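Local coordinates for USP37 protein (Homo sapiens, PDB 3U12) that is the N-terminal pleckstrin homology (PH) domain of a C19-family enzyme that probably hydrolyses, by a cysteine thiol, bonds formed by the C-terminal glycine of ubiquitin, at residues A[72-77]-A[93-98]. Residues are numbered along the deposited sequence; the frame is centred on the assembly and turned at random.
Sequences NIKNVV and QDNSFL. With SO4 (sulfate ion), chain C.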
loop_
_atom_site.group_PDB
_atom_site.type_symbol
_atom_site.label_atom_id
_atom_site.label_comp_id
_atom_site.label_asym_id
_atom_site.label_seq_id
_atom_site.Cartn_x
_atom_site.Cartn_y
_atom_site.Cartn_z
ATOM N N ASN A 72 10.847 -0.816 7.302
ATOM C CA ASN A 72 9.684 -1.625 7.695
ATOM C C ASN A 72 9.057 -2.412 6.526
ATOM O O ASN A 72 8.033 -3.056 6.713
ATOM C CB ASN A 72 8.617 -0.750 8.403
ATOM C CG ASN A 72 7.606 -1.533 9.230
ATOM O OD1 ASN A 72 7.919 -2.569 9.806
ATOM N ND2 ASN A 72 6.361 -1.065 9.309
ATOM N N ILE A 73 9.675 -2.405 5.349
ATOM C CA ILE A 73 9.161 -3.156 4.198
ATOM C C ILE A 73 9.855 -4.520 4.150
ATOM O O ILE A 73 11.091 -4.595 4.224
ATOM C CB ILE A 73 9.345 -2.394 2.852
ATOM C CG1 ILE A 73 8.501 -1.091 2.817
ATOM C CG2 ILE A 73 8.995 -3.294 1.649
ATOM C CD1 ILE A 73 8.826 -0.181 1.536
ATOM N N LYS A 74 9.052 -5.584 4.041
ATOM C CA LYS A 74 9.544 -6.950 3.943
ATOM C C LYS A 74 9.560 -7.327 2.470
ATOM O O LYS A 74 10.619 -7.686 1.948
ATOM C CB LYS A 74 8.669 -7.915 4.762
ATOM C CG LYS A 74 9.379 -9.247 5.047
ATOM C CD LYS A 74 8.416 -10.365 5.389
ATOM C CE LYS A 74 8.192 -10.530 6.871
ATOM N NZ LYS A 74 7.539 -11.833 7.168
ATOM N N ASN A 75 8.399 -7.227 1.786
ATOM C CA ASN A 75 8.317 -7.540 0.349
ATOM C C ASN A 75 7.145 -6.831 -0.334
ATOM O O ASN A 75 6.205 -6.347 0.323
ATOM C CB ASN A 75 8.298 -9.060 0.076
ATOM C CG ASN A 75 7.236 -9.853 0.781
ATOM O OD1 ASN A 75 6.042 -9.715 0.511
ATOM N ND2 ASN A 75 7.660 -10.785 1.621
ATOM N N VAL A 76 7.261 -6.688 -1.647
ATOM C CA VAL A 76 6.266 -6.070 -2.525
ATOM C C VAL A 76 6.081 -6.962 -3.749
ATOM O O VAL A 76 7.051 -7.282 -4.444
ATOM C CB VAL A 76 6.560 -4.596 -2.937
ATOM C CG1 VAL A 76 5.309 -3.944 -3.520
ATOM C CG2 VAL A 76 7.088 -3.769 -1.770
ATOM N N VAL A 77 4.848 -7.402 -3.981
ATOM C CA VAL A 77 4.512 -8.277 -5.097
ATOM C C VAL A 77 3.391 -7.618 -5.898
ATOM O O VAL A 77 2.465 -7.060 -5.302
ATOM C CB VAL A 77 4.096 -9.714 -4.606
ATOM C CG1 VAL A 77 3.687 -10.616 -5.769
ATOM C CG2 VAL A 77 5.210 -10.383 -3.801
ATOM N N GLN A 93 7.622 -5.599 7.822
ATOM C CA GLN A 93 8.500 -6.392 8.692
ATOM C C GLN A 93 7.786 -6.864 9.966
ATOM O O GLN A 93 8.194 -7.872 10.558
ATOM C CB GLN A 93 9.817 -5.646 9.007
ATOM C CG GLN A 93 10.761 -5.592 7.786
ATOM C CD GLN A 93 12.090 -4.885 7.982
ATOM O OE1 GLN A 93 12.679 -4.860 9.073
ATOM N NE2 GLN A 93 12.656 -4.384 6.882
ATOM N N ASP A 94 6.693 -6.186 10.349
ATOM C CA ASP A 94 5.898 -6.600 11.500
ATOM C C ASP A 94 4.789 -7.596 11.071
ATOM O O ASP A 94 3.926 -7.946 11.878
ATOM C CB ASP A 94 5.338 -5.384 12.245
ATOM C CG ASP A 94 4.157 -4.722 11.579
ATOM O OD1 ASP A 94 4.077 -4.761 10.330
ATOM O OD2 ASP A 94 3.345 -4.102 12.301
ATOM N N ASN A 95 4.826 -8.039 9.794
ATOM C CA ASN A 95 3.936 -9.035 9.177
ATOM C C ASN A 95 2.585 -8.482 8.733
ATOM O O ASN A 95 1.759 -9.258 8.241
ATOM C CB ASN A 95 3.758 -10.293 10.065
ATOM C CG ASN A 95 5.017 -11.107 10.174
ATOM O OD1 ASN A 95 5.742 -11.295 9.198
ATOM N ND2 ASN A 95 5.309 -11.604 11.367
ATOM N N SER A 96 2.371 -7.150 8.846
ATOM C CA SER A 96 1.171 -6.514 8.310
ATOM C C SER A 96 1.167 -6.780 6.786
ATOM O O SER A 96 2.226 -6.752 6.138
ATOM C CB SER A 96 1.191 -5.014 8.541
ATOM O OG SER A 96 1.368 -4.685 9.905
ATOM N N PHE A 97 0.001 -7.125 6.248
ATOM C CA PHE A 97 -0.171 -7.418 4.833
ATOM C C PHE A 97 -1.234 -6.473 4.294
ATOM O O PHE A 97 -2.367 -6.490 4.775
ATOM C CB PHE A 97 -0.617 -8.863 4.649
ATOM C CG PHE A 97 -0.708 -9.319 3.210
ATOM C CD1 PHE A 97 0.432 -9.428 2.424
ATOM C CD2 PHE A 97 -1.931 -9.680 2.656
ATOM C CE1 PHE A 97 0.347 -9.858 1.098
ATOM C CE2 PHE A 97 -2.013 -10.138 1.337
ATOM C CZ PHE A 97 -0.872 -10.237 0.572
ATOM N N LEU A 98 -0.855 -5.639 3.329
ATOM C CA LEU A 98 -1.732 -4.654 2.702
ATOM C C LEU A 98 -1.902 -4.978 1.246
ATOM O O LEU A 98 -0.909 -5.087 0.515
ATOM C CB LEU A 98 -1.160 -3.230 2.838
ATOM C CG LEU A 98 -1.147 -2.612 4.254
ATOM C CD1 LEU A 98 0.032 -3.110 5.075
ATOM C CD2 LEU A 98 -1.038 -1.119 4.176
HETATM S S SO4 C . 16.227 -2.337 7.196
HETATM O O1 SO4 C . 17.479 -3.097 7.069
HETATM O O2 SO4 C . 15.955 -2.079 8.617
HETATM O O3 SO4 C . 16.364 -1.067 6.475
HETATM O O4 SO4 C . 15.117 -3.109 6.610
#
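Gln93 N donates to Asn72 O at 2.8 Å, tying the loop 93-96 to the residue just before strand 73-80, where the CA atoms of Lys74 and Gln93 lie 4.9 Å apart. The donor stands well above the carbonyl plane of Asn72, 48° out of it. Beyond Lys74 the segments are linked through strand 85-92, the strand between them: Lys74 and Asn75 both face Thr91 in a classic beta bulge.

Gln93 also grips the strand with its side chain. Its CG lies beside the backbone N and the chain is extended beyond it (chi2 -180°), which carries NE2 across the start of the strand to Ile73 O at 3.1 Å. This N-H bond is nearly straight and lies in the Gln93 amide plane, yet meets Ile73 O from above its carbonyl plane. NE2 gives a second bond, 2.8 Å long, to O4 of a sulfate, probably from the crystallisation liquor and also held by His71 and Asn121; in the crystal both acceptors hold the amide's orientation, Ile73 O being the one within the protein. Asn72 OD1 passes Gln93 CB at 3.7 Å, while Asn72 ND2 bonds to Gln68 O. On the exposed side, Lys74 bends at chi3 (-94°) and its NZ donates a hydrogen bond to Asn95 OD1 at 2.8 Å, almost in line with that C=O. Ser96 N donates to Asp94 OD1, an Asx turn, and Ser96 OG gives the same oxygen a second bond from the same carboxylate face.

The loop between strands 85-92 and 97-104 thus folds back on the beginning of strand 73-80, which pairs with 85-92; Ile73 turns from the loop to pack on Val118 and His119 of helix 105-119, while strand 97-104 continues between strands 85-92 and 25-30.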